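Long-range contacts in macrolide export ATP-binding/permease protein macB (Actinobacillus actinomycetemcomitans, PDB 3FTJ), which probably exports macrolides as the inner-membrane ABC transporter, represented here by its periplasmic region, of the tripartite efflux system MacAB-TdeA: residues Ser47-Thr53 with Ile176-Asp182; Asp39-Leu43 with Leu196-His201; Ile8-Thr13 with Asn210-Lys215; Glu97-Asp101 with Pro159-Val163. The contacts are given in a common frame with arbitrary orientation. Residues are numbered along the deposited sequence.

Contact 1: Ser47-Thr53 with Ile176-Asp182; sequences SYIQSVT and ITVKISD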
loop_
_atom_site.group_PDB
_atom_site.type_symbol
_atom_site.label_atom_id
_atom_site.label_comp_id
_atom_site.label_asym_id
_atom_site.label_seq_id
_atom_site.Cartn_x
_atom_site.Cartn_y
_atom_site.Cartn_z
ATOM N N SER A 47 4.665 -13.729 -15.380
ATOM C CA SER A 47 5.986 -13.427 -15.916
ATOM C C SER A 47 6.128 -11.945 -16.208
ATOM O O SER A 47 7.233 -11.409 -16.213
ATOM C CB SER A 47 6.247 -14.246 -17.183
ATOM O OG SER A 47 5.212 -14.049 -18.136
ATOM N N TYR A 48 5.003 -11.286 -16.455
ATOM C CA TYR A 48 5.021 -9.863 -16.779
ATOM C C TYR A 48 4.973 -8.973 -15.539
ATOM O O TYR A 48 4.894 -7.754 -15.650
ATOM C CB TYR A 48 3.860 -9.514 -17.715
ATOM C CG TYR A 48 2.504 -9.948 -17.204
ATOM C CD1 TYR A 48 2.028 -11.227 -17.445
ATOM C CD2 TYR A 48 1.700 -9.076 -16.491
ATOM C CE1 TYR A 48 0.787 -11.629 -16.983
ATOM C CE2 TYR A 48 0.460 -9.465 -16.024
ATOM C CZ TYR A 48 0.009 -10.742 -16.267
ATOM O OH TYR A 48 -1.227 -11.129 -15.803
ATOM N N ILE A 49 5.026 -9.583 -14.358
ATOM C CA ILE A 49 4.920 -8.830 -13.112
ATOM C C ILE A 49 6.230 -8.861 -12.320
ATOM O O ILE A 49 6.768 -9.926 -12.032
ATOM C CB ILE A 49 3.740 -9.336 -12.250
ATOM C CG1 ILE A 49 2.415 -8.893 -12.870
ATOM C CG2 ILE A 49 3.844 -8.802 -10.823
ATOM C CD1 ILE A 49 1.190 -9.551 -12.260
ATOM N N GLN A 50 6.737 -7.682 -11.982
ATOM C CA GLN A 50 8.037 -7.548 -11.331
ATOM C C GLN A 50 7.945 -7.557 -9.798
ATOM O O GLN A 50 8.824 -8.082 -9.116
ATOM C CB GLN A 50 8.731 -6.271 -11.813
ATOM C CG GLN A 50 10.058 -5.996 -11.139
ATOM C CD GLN A 50 10.791 -4.807 -11.743
ATOM O OE1 GLN A 50 11.841 -4.393 -11.247
ATOM N NE2 GLN A 50 10.239 -4.254 -12.820
ATOM N N SER A 51 6.886 -6.966 -9.259
ATOM C CA SER A 51 6.654 -7.016 -7.820
ATOM C C SER A 51 5.190 -6.770 -7.487
ATOM O O SER A 51 4.460 -6.138 -8.249
ATOM C CB SER A 51 7.530 -6.002 -7.084
ATOM O OG SER A 51 7.040 -4.683 -7.255
ATOM N N VAL A 52 4.779 -7.284 -6.336
ATOM C CA VAL A 52 3.404 -7.173 -5.871
ATOM C C VAL A 52 3.384 -6.714 -4.411
ATOM O O VAL A 52 4.039 -7.314 -3.554
ATOM C CB VAL A 52 2.696 -8.524 -5.991
ATOM C CG1 VAL A 52 1.266 -8.435 -5.476
ATOM C CG2 VAL A 52 2.734 -9.006 -7.447
ATOM N N THR A 53 2.627 -5.657 -4.134
ATOM C CA THR A 53 2.527 -5.116 -2.784
ATOM C C THR A 53 1.089 -5.081 -2.289
ATOM O O THR A 53 0.291 -4.278 -2.760
ATOM C CB THR A 53 3.086 -3.694 -2.739
ATOM O OG1 THR A 53 4.446 -3.718 -3.189
ATOM C CG2 THR A 53 3.024 -3.146 -1.329
ATOM N N ILE A 176 -3.891 -3.863 -4.062
ATOM C CA ILE A 176 -2.648 -4.505 -4.451
ATOM C C ILE A 176 -1.975 -3.642 -5.504
ATOM O O ILE A 176 -2.559 -3.362 -6.552
ATOM C CB ILE A 176 -2.913 -5.891 -5.100
ATOM C CG1 ILE A 176 -3.586 -6.841 -4.108
ATOM C CG2 ILE A 176 -1.625 -6.492 -5.635
ATOM C CD1 ILE A 176 -4.216 -8.065 -4.769
ATOM N N THR A 177 -0.754 -3.210 -5.243
ATOM C CA THR A 177 -0.016 -2.493 -6.271
ATOM C C THR A 177 0.991 -3.431 -6.928
ATOM O O THR A 177 1.765 -4.098 -6.240
ATOM C CB THR A 177 0.696 -1.253 -5.715
ATOM O OG1 THR A 177 -0.270 -0.381 -5.108
ATOM C CG2 THR A 177 1.412 -0.509 -6.835
ATOM N N VAL A 178 0.959 -3.491 -8.257
ATOM C CA VAL A 178 1.869 -4.336 -9.017
ATOM C C VAL A 178 2.840 -3.460 -9.801
ATOM O O VAL A 178 2.468 -2.396 -10.297
ATOM C CB VAL A 178 1.123 -5.283 -10.003
ATOM C CG1 VAL A 178 0.041 -6.087 -9.290
ATOM C CG2 VAL A 178 0.524 -4.504 -11.145
ATOM N N LYS A 179 4.089 -3.903 -9.888
ATOM C CA LYS A 179 5.069 -3.245 -10.738
ATOM C C LYS A 179 5.169 -4.083 -11.994
ATOM O O LYS A 179 5.459 -5.280 -11.930
ATOM C CB LYS A 179 6.428 -3.173 -10.047
ATOM C CG LYS A 179 7.244 -1.924 -10.368
ATOM C CD LYS A 179 7.789 -1.934 -11.789
ATOM C CE LYS A 179 8.811 -0.814 -11.981
ATOM N NZ LYS A 179 9.430 -0.808 -13.340
ATOM N N ILE A 180 4.902 -3.448 -13.130
ATOM C CA ILE A 180 4.886 -4.122 -14.422
ATOM C C ILE A 180 6.307 -4.300 -14.967
ATOM O O ILE A 180 7.160 -3.427 -14.791
ATOM C CB ILE A 180 4.018 -3.323 -15.424
ATOM C CG1 ILE A 180 2.539 -3.527 -15.117
ATOM C CG2 ILE A 180 4.288 -3.738 -16.841
ATOM C CD1 ILE A 180 2.125 -4.981 -15.099
ATOM N N SER A 181 6.563 -5.444 -15.597
ATOM C CA SER A 181 7.842 -5.681 -16.264
ATOM C C SER A 181 8.170 -4.506 -17.178
ATOM O O SER A 181 7.303 -3.994 -17.889
ATOM C CB SER A 181 7.814 -6.984 -17.077
ATOM O OG SER A 181 7.641 -8.119 -16.239
ATOM N N ASP A 182 9.427 -4.081 -17.151
ATOM C CA ASP A 182 9.868 -2.940 -17.940
ATOM C C ASP A 182 9.596 -3.134 -19.436
ATOM O O ASP A 182 9.295 -2.177 -20.148
ATOM C CB ASP A 182 11.362 -2.677 -17.703
ATOM C CG ASP A 182 11.724 -2.620 -16.221
ATOM O OD1 ASP A 182 12.920 -2.799 -15.894
ATOM O OD2 ASP A 182 10.818 -2.398 -15.384
HETATM O O HOH W 1 4.772 -3.534 -6.143
#

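Contact 2: Asp39-Leu43 with Leu196-His201; sequences DANTL and LLKSLH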
loop_
_atom_site.group_PDB
_atom_site.type_symbol
_atom_site.label_atom_id
_atom_site.label_comp_id
_atom_site.label_asym_id
_atom_site.label_seq_id
_atom_site.Cartn_x
_atom_site.Cartn_y
_atom_site.Cartn_z
ATOM N N ASP A 39 -4.588 -13.887 -3.983
ATOM C CA ASP A 39 -4.618 -13.139 -5.228
ATOM C C ASP A 39 -3.230 -12.539 -5.493
ATOM O O ASP A 39 -2.674 -12.710 -6.582
ATOM C CB ASP A 39 -5.652 -12.010 -5.172
ATOM C CG ASP A 39 -7.085 -12.513 -5.077
ATOM O OD1 ASP A 39 -7.351 -13.700 -5.371
ATOM O OD2 ASP A 39 -7.957 -11.697 -4.707
ATOM N N ALA A 40 -2.673 -11.848 -4.495
ATOM C CA ALA A 40 -1.355 -11.233 -4.623
ATOM C C ALA A 40 -0.261 -12.265 -4.903
ATOM O O ALA A 40 0.669 -12.002 -5.662
ATOM C CB ALA A 40 -1.010 -10.419 -3.371
ATOM N N ASN A 41 -0.376 -13.436 -4.291
ATOM C CA ASN A 41 0.596 -14.494 -4.521
ATOM C C ASN A 41 0.571 -14.949 -5.980
ATOM O O ASN A 41 1.608 -15.073 -6.622
ATOM C CB ASN A 41 0.327 -15.672 -3.585
ATOM C CG ASN A 41 1.415 -16.732 -3.650
ATOM O OD1 ASN A 41 1.155 -17.880 -4.014
ATOM N ND2 ASN A 41 2.642 -16.347 -3.314
ATOM N N THR A 42 -0.622 -15.190 -6.508
ATOM C CA THR A 42 -0.757 -15.605 -7.899
ATOM C C THR A 42 -0.236 -14.548 -8.869
ATOM O O THR A 42 0.420 -14.869 -9.866
ATOM C CB THR A 42 -2.202 -15.946 -8.216
ATOM O OG1 THR A 42 -2.609 -17.022 -7.366
ATOM C CG2 THR A 42 -2.347 -16.371 -9.679
ATOM N N LEU A 43 -0.507 -13.283 -8.571
ATOM C CA LEU A 43 -0.003 -12.193 -9.398
ATOM C C LEU A 43 1.523 -12.153 -9.390
ATOM O O LEU A 43 2.151 -11.920 -10.418
ATOM C CB LEU A 43 -0.576 -10.850 -8.936
ATOM C CG LEU A 43 -2.077 -10.641 -9.174
ATOM C CD1 LEU A 43 -2.612 -9.460 -8.358
ATOM C CD2 LEU A 43 -2.356 -10.430 -10.651
ATOM N N LEU A 196 -7.073 -12.339 -15.273
ATOM C CA LEU A 196 -6.669 -13.266 -14.221
ATOM C C LEU A 196 -7.495 -13.052 -12.946
ATOM O O LEU A 196 -8.038 -14.008 -12.380
ATOM C CB LEU A 196 -5.174 -13.142 -13.923
ATOM C CG LEU A 196 -4.584 -13.996 -12.791
ATOM C CD1 LEU A 196 -4.823 -15.484 -13.014
ATOM C CD2 LEU A 196 -3.091 -13.714 -12.649
ATOM N N LEU A 197 -7.608 -11.796 -12.513
ATOM C CA LEU A 197 -8.359 -11.472 -11.299
ATOM C C LEU A 197 -9.852 -11.751 -11.412
ATOM O O LEU A 197 -10.474 -12.162 -10.433
ATOM C CB LEU A 197 -8.130 -10.021 -10.876
ATOM C CG LEU A 197 -6.822 -9.755 -10.144
ATOM C CD1 LEU A 197 -6.538 -8.273 -10.144
ATOM C CD2 LEU A 197 -6.883 -10.293 -8.715
ATOM N N LYS A 198 -10.433 -11.499 -12.585
ATOM C CA LYS A 198 -11.812 -11.919 -12.858
ATOM C C LYS A 198 -11.972 -13.435 -12.712
ATOM O O LYS A 198 -12.934 -13.905 -12.115
ATOM C CB LYS A 198 -12.262 -11.492 -14.261
ATOM C CG LYS A 198 -12.322 -9.988 -14.462
ATOM C CD LYS A 198 -12.523 -9.610 -15.922
ATOM C CE LYS A 198 -13.921 -9.957 -16.406
ATOM N NZ LYS A 198 -14.182 -9.324 -17.737
ATOM N N SER A 199 -11.032 -14.187 -13.277
ATOM C CA SER A 199 -11.020 -15.646 -13.175
ATOM C C SER A 199 -10.930 -16.079 -11.709
ATOM O O SER A 199 -11.628 -16.999 -11.264
ATOM C CB SER A 199 -9.830 -16.208 -13.956
ATOM O OG SER A 199 -9.810 -17.624 -13.938
ATOM N N LEU A 200 -10.052 -15.412 -10.970
ATOM C CA LEU A 200 -9.853 -15.692 -9.553
ATOM C C LEU A 200 -11.115 -15.413 -8.750
ATOM O O LEU A 200 -11.580 -16.266 -7.989
ATOM C CB LEU A 200 -8.722 -14.823 -9.017
ATOM C CG LEU A 200 -7.380 -15.427 -8.608
ATOM C CD1 LEU A 200 -7.177 -16.819 -9.138
ATOM C CD2 LEU A 200 -6.247 -14.489 -9.021
ATOM N N HIS A 201 -11.667 -14.215 -8.923
ATOM C CA HIS A 201 -12.821 -13.768 -8.136
ATOM C C HIS A 201 -14.149 -14.293 -8.655
ATOM O O HIS A 201 -15.147 -14.287 -7.934
ATOM C CB HIS A 201 -12.878 -12.237 -8.089
ATOM C CG HIS A 201 -11.822 -11.622 -7.227
ATOM N ND1 HIS A 201 -11.845 -10.292 -6.848
ATOM C CD2 HIS A 201 -10.729 -12.160 -6.638
ATOM C CE1 HIS A 201 -10.794 -10.033 -6.095
ATOM N NE2 HIS A 201 -10.099 -11.150 -5.949
#

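Contact 3: Ile8-Thr13 with Asn210-Lys215; sequences IRGIGT and NSDTIK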
loop_
_atom_site.group_PDB
_atom_site.type_symbol
_atom_site.label_atom_id
_atom_site.label_comp_id
_atom_site.label_asym_id
_atom_site.label_seq_id
_atom_site.Cartn_x
_atom_site.Cartn_y
_atom_site.Cartn_z
ATOM N N ILE A 8 1.454 13.266 -16.353
ATOM C CA ILE A 8 1.321 11.895 -15.871
ATOM C C ILE A 8 2.694 11.297 -15.617
ATOM O O ILE A 8 2.815 10.227 -15.021
ATOM C CB ILE A 8 0.593 10.970 -16.858
ATOM C CG1 ILE A 8 -0.503 11.715 -17.613
ATOM C CG2 ILE A 8 0.024 9.758 -16.116
ATOM C CD1 ILE A 8 -1.329 10.799 -18.488
ATOM N N ARG A 9 3.722 11.993 -16.095
ATOM C CA ARG A 9 5.112 11.619 -15.860
ATOM C C ARG A 9 5.341 10.942 -14.509
ATOM O O ARG A 9 5.332 11.599 -13.465
ATOM C CB ARG A 9 6.003 12.859 -15.954
ATOM C CG ARG A 9 6.410 13.232 -17.360
ATOM C CD ARG A 9 7.643 12.454 -17.778
ATOM N NE ARG A 9 8.253 13.004 -18.983
ATOM C CZ ARG A 9 8.901 14.161 -19.026
ATOM N NH1 ARG A 9 9.022 14.903 -17.931
ATOM N NH2 ARG A 9 9.423 14.581 -20.166
ATOM N N GLY A 10 5.548 9.628 -14.540
ATOM C CA GLY A 10 5.948 8.891 -13.357
ATOM C C GLY A 10 4.802 8.391 -12.500
ATOM O O GLY A 10 5.016 7.593 -11.583
ATOM N N ILE A 11 3.588 8.857 -12.781
ATOM C CA ILE A 11 2.418 8.410 -12.029
ATOM C C ILE A 11 1.665 7.296 -12.761
ATOM O O ILE A 11 1.035 7.528 -13.794
ATOM C CB ILE A 11 1.446 9.578 -11.694
ATOM C CG1 ILE A 11 2.161 10.681 -10.906
ATOM C CG2 ILE A 11 0.258 9.078 -10.885
ATOM C CD1 ILE A 11 2.737 11.785 -11.768
ATOM N N GLY A 12 1.748 6.085 -12.220
ATOM C CA GLY A 12 1.014 4.952 -12.749
ATOM C C GLY A 12 1.520 4.485 -14.099
ATOM O O GLY A 12 0.805 3.802 -14.839
ATOM N N THR A 13 2.755 4.850 -14.424
ATOM C CA THR A 13 3.345 4.463 -15.699
ATOM C C THR A 13 3.622 2.957 -15.744
ATOM O O THR A 13 2.969 2.222 -16.490
ATOM C CB THR A 13 4.627 5.267 -16.005
ATOM O OG1 THR A 13 5.463 5.307 -14.840
ATOM C CG2 THR A 13 4.265 6.698 -16.401
ATOM N N ASN A 210 -4.130 3.335 -12.999
ATOM C CA ASN A 210 -2.814 3.534 -13.587
ATOM C C ASN A 210 -2.798 4.796 -14.435
ATOM O O ASN A 210 -3.766 5.559 -14.441
ATOM C CB ASN A 210 -2.401 2.317 -14.420
ATOM C CG ASN A 210 -3.456 1.914 -15.423
ATOM O OD1 ASN A 210 -4.278 2.727 -15.838
ATOM N ND2 ASN A 210 -3.436 0.651 -15.824
ATOM N N SER A 211 -1.701 5.012 -15.153
ATOM C CA SER A 211 -1.579 6.162 -16.044
ATOM C C SER A 211 -2.769 6.251 -17.000
ATOM O O SER A 211 -3.384 7.307 -17.147
ATOM C CB SER A 211 -0.277 6.081 -16.837
ATOM O OG SER A 211 -0.041 7.289 -17.534
ATOM N N ASP A 212 -3.098 5.132 -17.638
ATOM C CA ASP A 212 -4.217 5.097 -18.575
ATOM C C ASP A 212 -5.532 5.561 -17.943
ATOM O O ASP A 212 -6.315 6.270 -18.578
ATOM C CB ASP A 212 -4.388 3.699 -19.166
ATOM C CG ASP A 212 -5.486 3.644 -20.210
ATOM O OD1 ASP A 212 -5.343 4.316 -21.259
ATOM O OD2 ASP A 212 -6.495 2.933 -19.977
ATOM N N THR A 213 -5.776 5.153 -16.697
ATOM C CA THR A 213 -6.975 5.567 -15.971
ATOM C C THR A 213 -7.026 7.078 -15.763
ATOM O O THR A 213 -8.046 7.708 -16.019
ATOM C CB THR A 213 -7.078 4.887 -14.592
ATOM O OG1 THR A 213 -7.404 3.504 -14.764
ATOM C CG2 THR A 213 -8.163 5.554 -13.755
ATOM N N ILE A 214 -5.921 7.653 -15.296
ATOM C CA ILE A 214 -5.847 9.100 -15.113
ATOM C C ILE A 214 -6.161 9.821 -16.419
ATOM O O ILE A 214 -7.011 10.707 -16.461
ATOM C CB ILE A 214 -4.460 9.549 -14.612
ATOM C CG1 ILE A 214 -4.182 8.999 -13.209
ATOM C CG2 ILE A 214 -4.359 11.071 -14.611
ATOM C CD1 ILE A 214 -2.790 9.332 -12.707
ATOM N N LYS A 215 -5.476 9.433 -17.490
ATOM C CA LYS A 215 -5.706 10.050 -18.792
ATOM C C LYS A 215 -7.167 9.931 -19.219
ATOM O O LYS A 215 -7.769 10.894 -19.692
ATOM C CB LYS A 215 -4.809 9.424 -19.858
ATOM C CG LYS A 215 -4.927 10.110 -21.205
ATOM C CD LYS A 215 -4.214 9.341 -22.301
ATOM C CE LYS A 215 -4.922 8.030 -22.593
ATOM N NZ LYS A 215 -4.766 7.616 -24.019
HETATM O O HOH W 2 -1.141 2.635 -17.442
#

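Contact 4: Glu97-Asp101 with Pro159-Val163; sequences EDDVD and PYSTV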
loop_
_atom_site.group_PDB
_atom_site.type_symbol
_atom_site.label_atom_id
_atom_site.label_comp_id
_atom_site.label_asym_id
_atom_site.label_seq_id
_atom_site.Cartn_x
_atom_site.Cartn_y
_atom_site.Cartn_z
ATOM N N GLU A 97 12.198 -9.096 3.871
ATOM C CA GLU A 97 11.417 -10.304 3.643
ATOM C C GLU A 97 11.247 -11.061 4.951
ATOM O O GLU A 97 10.225 -11.717 5.176
ATOM C CB GLU A 97 12.100 -11.186 2.596
ATOM C CG GLU A 97 11.469 -12.552 2.412
ATOM C CD GLU A 97 12.264 -13.428 1.452
ATOM O OE1 GLU A 97 12.630 -12.934 0.367
ATOM O OE2 GLU A 97 12.521 -14.605 1.783
ATOM N N ASP A 98 12.244 -10.951 5.825
ATOM C CA ASP A 98 12.184 -11.632 7.111
ATOM C C ASP A 98 11.113 -11.030 8.025
ATOM O O ASP A 98 10.462 -11.744 8.781
ATOM C CB ASP A 98 13.547 -11.600 7.800
ATOM C CG ASP A 98 13.493 -12.143 9.210
ATOM O OD1 ASP A 98 13.421 -11.330 10.162
ATOM O OD2 ASP A 98 13.506 -13.385 9.368
ATOM N N ASP A 99 10.949 -9.714 7.971
ATOM C CA ASP A 99 9.898 -9.057 8.755
ATOM C C ASP A 99 8.543 -9.584 8.299
ATOM O O ASP A 99 7.696 -9.959 9.107
ATOM C CB ASP A 99 9.947 -7.544 8.577
ATOM C CG ASP A 99 11.177 -6.915 9.197
ATOM O OD1 ASP A 99 11.528 -7.259 10.347
ATOM O OD2 ASP A 99 11.782 -6.042 8.544
ATOM N N VAL A 100 8.354 -9.629 6.988
ATOM C CA VAL A 100 7.116 -10.139 6.413
ATOM C C VAL A 100 6.881 -11.602 6.779
ATOM O O VAL A 100 5.812 -11.954 7.276
ATOM C CB VAL A 100 7.125 -9.978 4.894
ATOM C CG1 VAL A 100 5.947 -10.718 4.268
ATOM C CG2 VAL A 100 7.129 -8.491 4.523
ATOM N N ASP A 101 7.883 -12.449 6.537
ATOM C CA ASP A 101 7.785 -13.881 6.818
ATOM C C ASP A 101 7.502 -14.203 8.291
ATOM O O ASP A 101 6.767 -15.144 8.596
ATOM C CB ASP A 101 9.069 -14.595 6.385
ATOM C CG ASP A 101 9.116 -14.873 4.890
ATOM O OD1 ASP A 101 8.061 -15.186 4.301
ATOM O OD2 ASP A 101 10.214 -14.784 4.304
ATOM N N PRO A 159 4.519 -4.734 8.169
ATOM C CA PRO A 159 4.286 -5.787 7.171
ATOM C C PRO A 159 2.817 -6.164 7.098
ATOM O O PRO A 159 2.165 -6.257 8.148
ATOM C CB PRO A 159 5.097 -6.973 7.715
ATOM C CG PRO A 159 6.146 -6.351 8.594
ATOM C CD PRO A 159 5.459 -5.165 9.218
ATOM N N TYR A 160 2.301 -6.377 5.888
ATOM C CA TYR A 160 0.907 -6.785 5.708
ATOM C C TYR A 160 0.580 -8.008 6.560
ATOM O O TYR A 160 -0.534 -8.133 7.068
ATOM C CB TYR A 160 0.578 -7.068 4.231
ATOM C CG TYR A 160 1.258 -8.302 3.641
ATOM C CD1 TYR A 160 0.777 -9.576 3.897
ATOM C CD2 TYR A 160 2.387 -8.181 2.832
ATOM C CE1 TYR A 160 1.408 -10.714 3.366
ATOM C CE2 TYR A 160 3.023 -9.303 2.293
ATOM C CZ TYR A 160 2.526 -10.568 2.567
ATOM O OH TYR A 160 3.141 -11.684 2.036
ATOM N N SER A 161 1.555 -8.905 6.712
ATOM C CA SER A 161 1.358 -10.142 7.464
ATOM C C SER A 161 1.114 -9.863 8.949
ATOM O O SER A 161 0.196 -10.417 9.558
ATOM C CB SER A 161 2.565 -11.065 7.284
ATOM O OG SER A 161 3.772 -10.367 7.556
ATOM N N THR A 162 1.943 -8.998 9.521
ATOM C CA THR A 162 1.789 -8.566 10.910
ATOM C C THR A 162 0.435 -7.919 11.168
ATOM O O THR A 162 -0.222 -8.203 12.167
ATOM C CB THR A 162 2.869 -7.549 11.279
ATOM O OG1 THR A 162 4.144 -8.056 10.871
ATOM C CG2 THR A 162 2.881 -7.299 12.784
ATOM N N VAL A 163 0.017 -7.052 10.257
ATOM C CA VAL A 163 -1.230 -6.323 10.425
ATOM C C VAL A 163 -2.438 -7.249 10.287
ATOM O O VAL A 163 -3.385 -7.168 11.063
ATOM C CB VAL A 163 -1.311 -5.137 9.449
ATOM C CG1 VAL A 163 -2.680 -4.499 9.483
ATOM C CG2 VAL A 163 -0.265 -4.128 9.817
#

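Contact 1: Ser47-Thr53 with Ile176-Asp182
Y48, just ahead of the strand, already joins the pairing: its carbonyl O accepts from S181 N at 2.9 Å. Its ring places CD2 4.3 Å from I180 CD1 and also meets S192 of helix 186-201. I49 forms a non-hydrogen-bonded antiparallel pair with I180, their CA atoms 4.9 Å apart, and its apolar side chain turns away onto L43. Q50 then breaks the even register. Its backbone is nearly helical (phi -91°, psi -36°), so Q50 N donates to K179 O at 2.7 Å while S51 N makes a weak second bond to K179 O at 3.5 Å: a classic beta bulge. The long amide side chain of Q50 donates from NE2 to D182 OD2 at 3.2 Å, and K179 NZ forms a salt bridge with D182 OD2 at 2.9 Å. In a ferredoxin-like subdomain, these strands pair the second strand of one beta-alpha-beta unit with the first of the other. S51 O accepts from K179 N at 2.8 Å. Beta-branched V52 shares with V178 the face packed against helices 37-44 and 186-201, V52 CG1 lying 3.5 Å from I176 CG2. T53 pairs with T177 through T53 N to T177 O at 2.8 Å and T177 N to T53 O at 2.9 Å. On the other face, that of S51 and T53 against helix 81-85, a water links S51 OG, T53 OG1 and T177 O.

Contact 2: Asp39-Leu43 with Leu196-His201
L43 lays the end of its side chain over the leucines of the facing helix, with L43 CD2 3.9 Å from L196 CD2 and L43 CD1 4.4 Å from L197 CD2. Branched leucines suit this place because their reach helps span axes that come no closer than 11.0 Å. The preceding residue, T42, adds its methyl, CG2 lying 4.1 Å from L196 CD2, while its OG1 bonds back to S38 O. Segments 39-43 and 196-201, their directions 142° apart, belong to helices 37-44 and 186-201, which lie on one face of a ferredoxin-like sheet; I18 of strand 15-20 meets both L43 and L197. At the other end the packing turns polar. H201 NE2 donates to D39 OD2 at a short 2.5 Å, and D39 OD2 also accepts from K36 N. D205 engages H201 ND1, so the imidazole is held between two carboxylates. The carbon frame of L200 closes over D39, its CG 3.7 Å from D39 OD1.

Contact 3: Ile8-Thr13 with Asn210-Lys215
I8, S211 and I214 give up the most surface here, 75, 69 and 49 Å². I8 opens a type II beta turn that runs to I11, closed by I11 N donating to I8 O at 2.7 Å; G10 sits at its third position with a positive phi that other residues tolerate poorly. The turn brings the branched chains of I8 and I11 to the same partner: I214 CD1 lies 3.6 Å from I11 CG2 and 4.4 Å from I8 CG2. I8 also reaches further up the helix, its CD1 4.0 Å from K215 CB. S211 stands in the first turn of helix 211-219, where backbone NH groups lack acceptors within the helix, and its N donates to G12 O at 2.8 Å. Strands 15-20 and 206-209 are antiparallel neighbours in the ferredoxin-like sheet, so the loop entering one meets the helix leaving the other; in whole MacB these ends probably lead to flanking transmembrane helices. Lacking a side chain, G12 lets the backbones close in: its CA is 4.2 Å from N210 CA, and a CB would collide with N210 C and S211 N. N210 is the N-cap, its OD1 accepting from T213 N at 3.0 Å while its ND2 is bonded to E190. A water accepts from D212 N at 3.2 Å and donates weakly to G12 O at 3.5 Å.

Contact 4: Glu97-Asp101 with Pro159-Val163
P159 ends a strand and holds the N-cap position of the helix that follows. Its compact ring faces the first segment, with CB 4.1 Å from V100 CG2 and CG 4.0 Å from D99 CB, filling a space where the CA atoms of V100 and P159 are only 5.2 Å apart. The carboxylate of D99 leads away to a salt bridge with R93. Y160 swings its long side chain round so that its CE2 lies 3.8 Å from V100 CG1, which brings phenol and valine together. S161 supplies the polar link: its OG donates to V100 O at 2.6 Å, a small hydroxyl well placed to meet a carbonyl near the C-terminal end of helix 97-102. T162 barely touches the segment, its OG1 bonding to N104 O just beyond that helix. Strand 155-159 is antiparallel to strand 106-110, so the helix leading into one packs on the helix leaving its neighbour at one end of the pair, in an alpha+beta part of the periplasmic core domain.

Contacts 1, 2 and 3 build one subdomain from both ends of the chain. Strands 206-209, 15-20, 175-180 and 49-64 lie side by side in that order, as in a ferredoxin-like fold; contact 1 joins the last two, and contact 2, its centre about 13 Å away, packs the two helices on them. Contact 3 joins the chain's ends, its centre about 15 Å from that of contact 1. Contact 4 belongs to the part inserted between strands 49-64 and 175-180, its centre about 29 Å from that of contact 3. In sequence they enclose one another, 3 outermost, then 2, 1 and 4. Strand 49-64 runs on from contact 1, linking the two parts.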